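Local coordinates for protein sialidase B (Streptococcus pneumoniae TIGR4, PDB 4XJZ) that hydrolyses alpha-(2->3)-, alpha-(2->6)- and alpha-(2->8)-glycosidic linkages of terminal sialic acid residues in oligosaccharides, glycoproteins and glycolipids, at residues I421-S426 with K437-F442. The protein carries 1 engineered substitution. Residues are numbered along the deposited sequence; the frame is centred on the assembly and turned at random.
Sequences IAMTTS and KLLPPF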
loop_
_atom_site.group_PDB
_atom_site.type_symbol
_atom_site.label_atom_id
_atom_site.label_comp_id
_atom_site.label_asym_id
_atom_site.label_seq_id
_atom_site.Cartn_x
_atom_site.Cartn_y
_atom_site.Cartn_z
ATOM N N ILE A 421 -11.426 0.299 17.300
ATOM C CA ILE A 421 -11.721 1.080 16.098
ATOM C C ILE A 421 -11.892 2.521 16.543
ATOM O O ILE A 421 -12.518 2.781 17.568
ATOM C CB ILE A 421 -12.996 0.608 15.366
ATOM C CG1 ILE A 421 -12.824 -0.804 14.812
ATOM C CG2 ILE A 421 -13.308 1.520 14.177
ATOM C CD1 ILE A 421 -14.089 -1.365 14.163
ATOM N N ALA A 422 -11.305 3.446 15.787
ATOM C CA ALA A 422 -11.463 4.873 16.059
ATOM C C ALA A 422 -12.119 5.577 14.884
ATOM O O ALA A 422 -12.069 5.110 13.740
ATOM C CB ALA A 422 -10.137 5.504 16.342
ATOM N N MET A 423 -12.698 6.734 15.184
ATOM C CA MET A 423 -13.326 7.591 14.181
ATOM C C MET A 423 -12.780 9.004 14.290
ATOM O O MET A 423 -12.556 9.494 15.392
ATOM C CB MET A 423 -14.838 7.602 14.422
ATOM C CG MET A 423 -15.607 8.676 13.700
ATOM S SD MET A 423 -17.323 8.564 14.255
ATOM C CE MET A 423 -17.816 10.277 14.106
ATOM N N THR A 424 -12.564 9.654 13.148
ATOM C CA THR A 424 -12.313 11.092 13.142
ATOM C C THR A 424 -13.197 11.720 12.083
ATOM O O THR A 424 -13.769 11.022 11.238
ATOM C CB THR A 424 -10.829 11.450 12.891
ATOM O OG1 THR A 424 -10.682 12.878 12.885
ATOM C CG2 THR A 424 -10.338 10.899 11.570
ATOM N N THR A 425 -13.357 13.040 12.153
ATOM C CA THR A 425 -14.167 13.741 11.163
ATOM C C THR A 425 -13.428 14.955 10.625
ATOM O O THR A 425 -12.511 15.479 11.261
ATOM C CB THR A 425 -15.524 14.187 11.740
ATOM O OG1 THR A 425 -15.308 15.201 12.723
ATOM C CG2 THR A 425 -16.246 13.016 12.387
ATOM N N SER A 426 -13.826 15.393 9.439
ATOM C CA SER A 426 -13.309 16.620 8.867
ATOM C C SER A 426 -14.485 17.485 8.458
ATOM O O SER A 426 -15.432 17.002 7.827
ATOM C CB SER A 426 -12.457 16.331 7.636
ATOM O OG SER A 426 -12.039 17.555 7.045
ATOM N N LYS A 437 -11.980 9.610 18.194
ATOM C CA LYS A 437 -12.662 9.034 19.345
ATOM C C LYS A 437 -12.749 7.535 19.121
ATOM O O LYS A 437 -12.938 7.083 17.990
ATOM C CB LYS A 437 -14.074 9.614 19.526
ATOM C CG LYS A 437 -15.115 9.051 18.561
ATOM C CD LYS A 437 -16.549 9.318 19.016
ATOM C CE LYS A 437 -17.549 8.635 18.085
ATOM N NZ LYS A 437 -18.880 9.311 18.097
ATOM N N LEU A 438 -12.612 6.762 20.193
ATOM C CA LEU A 438 -12.821 5.329 20.093
ATOM C C LEU A 438 -14.308 5.007 19.947
ATOM O O LEU A 438 -15.160 5.653 20.571
ATOM C CB LEU A 438 -12.268 4.633 21.335
ATOM C CG LEU A 438 -10.756 4.716 21.551
ATOM C CD1 LEU A 438 -10.361 3.998 22.846
ATOM C CD2 LEU A 438 -9.985 4.141 20.366
ATOM N N LEU A 439 -14.619 4.022 19.110
ATOM C CA LEU A 439 -15.973 3.475 19.048
ATOM C C LEU A 439 -16.148 2.503 20.210
ATOM O O LEU A 439 -15.169 1.921 20.678
ATOM C CB LEU A 439 -16.224 2.749 17.722
ATOM C CG LEU A 439 -16.257 3.549 16.420
ATOM C CD1 LEU A 439 -17.150 2.850 15.396
ATOM C CD2 LEU A 439 -16.710 4.965 16.655
ATOM N N PRO A 440 -17.394 2.319 20.677
ATOM C CA PRO A 440 -17.667 1.368 21.760
ATOM C C PRO A 440 -17.544 -0.067 21.268
ATOM O O PRO A 440 -17.491 -0.288 20.058
ATOM C CB PRO A 440 -19.125 1.669 22.115
ATOM C CG PRO A 440 -19.718 2.144 20.853
ATOM C CD PRO A 440 -18.630 2.954 20.187
ATOM N N PRO A 441 -17.490 -1.038 22.192
ATOM C CA PRO A 441 -17.517 -2.437 21.758
ATOM C C PRO A 441 -18.918 -2.810 21.281
ATOM O O PRO A 441 -19.896 -2.284 21.817
ATOM C CB PRO A 441 -17.167 -3.202 23.036
ATOM C CG PRO A 441 -17.594 -2.299 24.146
ATOM C CD PRO A 441 -17.350 -0.910 23.654
ATOM N N PHE A 442 -19.010 -3.697 20.296
ATOM C CA PHE A 442 -20.300 -4.066 19.719
ATOM C C PHE A 442 -20.691 -5.508 20.003
ATOM O O PHE A 442 -21.851 -5.878 19.851
ATOM C CB PHE A 442 -20.292 -3.821 18.210
ATOM C CG PHE A 442 -20.183 -2.374 17.847
ATOM C CD1 PHE A 442 -21.310 -1.568 17.850
ATOM C CD2 PHE A 442 -18.956 -1.813 17.527
ATOM C CE1 PHE A 442 -21.223 -0.228 17.531
ATOM C CE2 PHE A 442 -18.857 -0.463 17.201
ATOM C CZ PHE A 442 -19.993 0.324 17.206
HETATM O O HOH W 1 -13.166 -0.049 19.720
#
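The peptide groups of Met423 and Lys437 are paired by two hydrogen bonds that lie in the acceptors' carbonyl planes, Met423 N to Lys437 O at 2.8 Å and Lys437 N to Met423 O at 2.9 Å. On one face of this flat ribbon stand the side chains of Met423 and Lys437, on the other those of Ala422 and Leu438. Strands 420-426 and 437-438 form an antiparallel beta hairpin in the BNR-repeat domain, which in this family is a beta-propeller. BNR 2 (424-435), an Asp-box repeat, takes in the end of the first strand and the loop that joins it to the second, where Ser426 OG hydrogen-bonds Gly430 N and Ser432 O. Strand 301-308 flanks 420-426 on its other edge, leaving 437-438 outermost in the sheet.

Met423 and Lys437 run side by side in the same direction. Met423 sets CG anti to the backbone N (chi1 166°), whereas Lys437 tucks CG between N and the carbonyl carbon (chi1 77°); both chains then extend, and Met423 SD lies alongside Lys437 CE at 3.8 Å. The ammonium continues past the sulfur to hydrogen-bond Gly485 O. Leu439 packs beside the methionine's base, CD2 3.9 Å from Met423 CB, and also meets Ile421 and Leu479. Across the ribbon, Ala422 CB reaches only the fringe of Leu438, with CD2 4.3 Å away, and Leu438 leans on Leu333 of strand 331-337.

Where residues 439-442 leave the ladder, two direct hydrogen bonds give way to one direct and one water-bridged link. Leu439 N still makes a nearly straight hydrogen bond to Ile421 O (2.9 Å), although it sits 21° out of that carbonyl's plane. Within the same pair, a water accepts from Ile421 N and donates to Leu439 O, its oxygen 3.0 Å from both atoms.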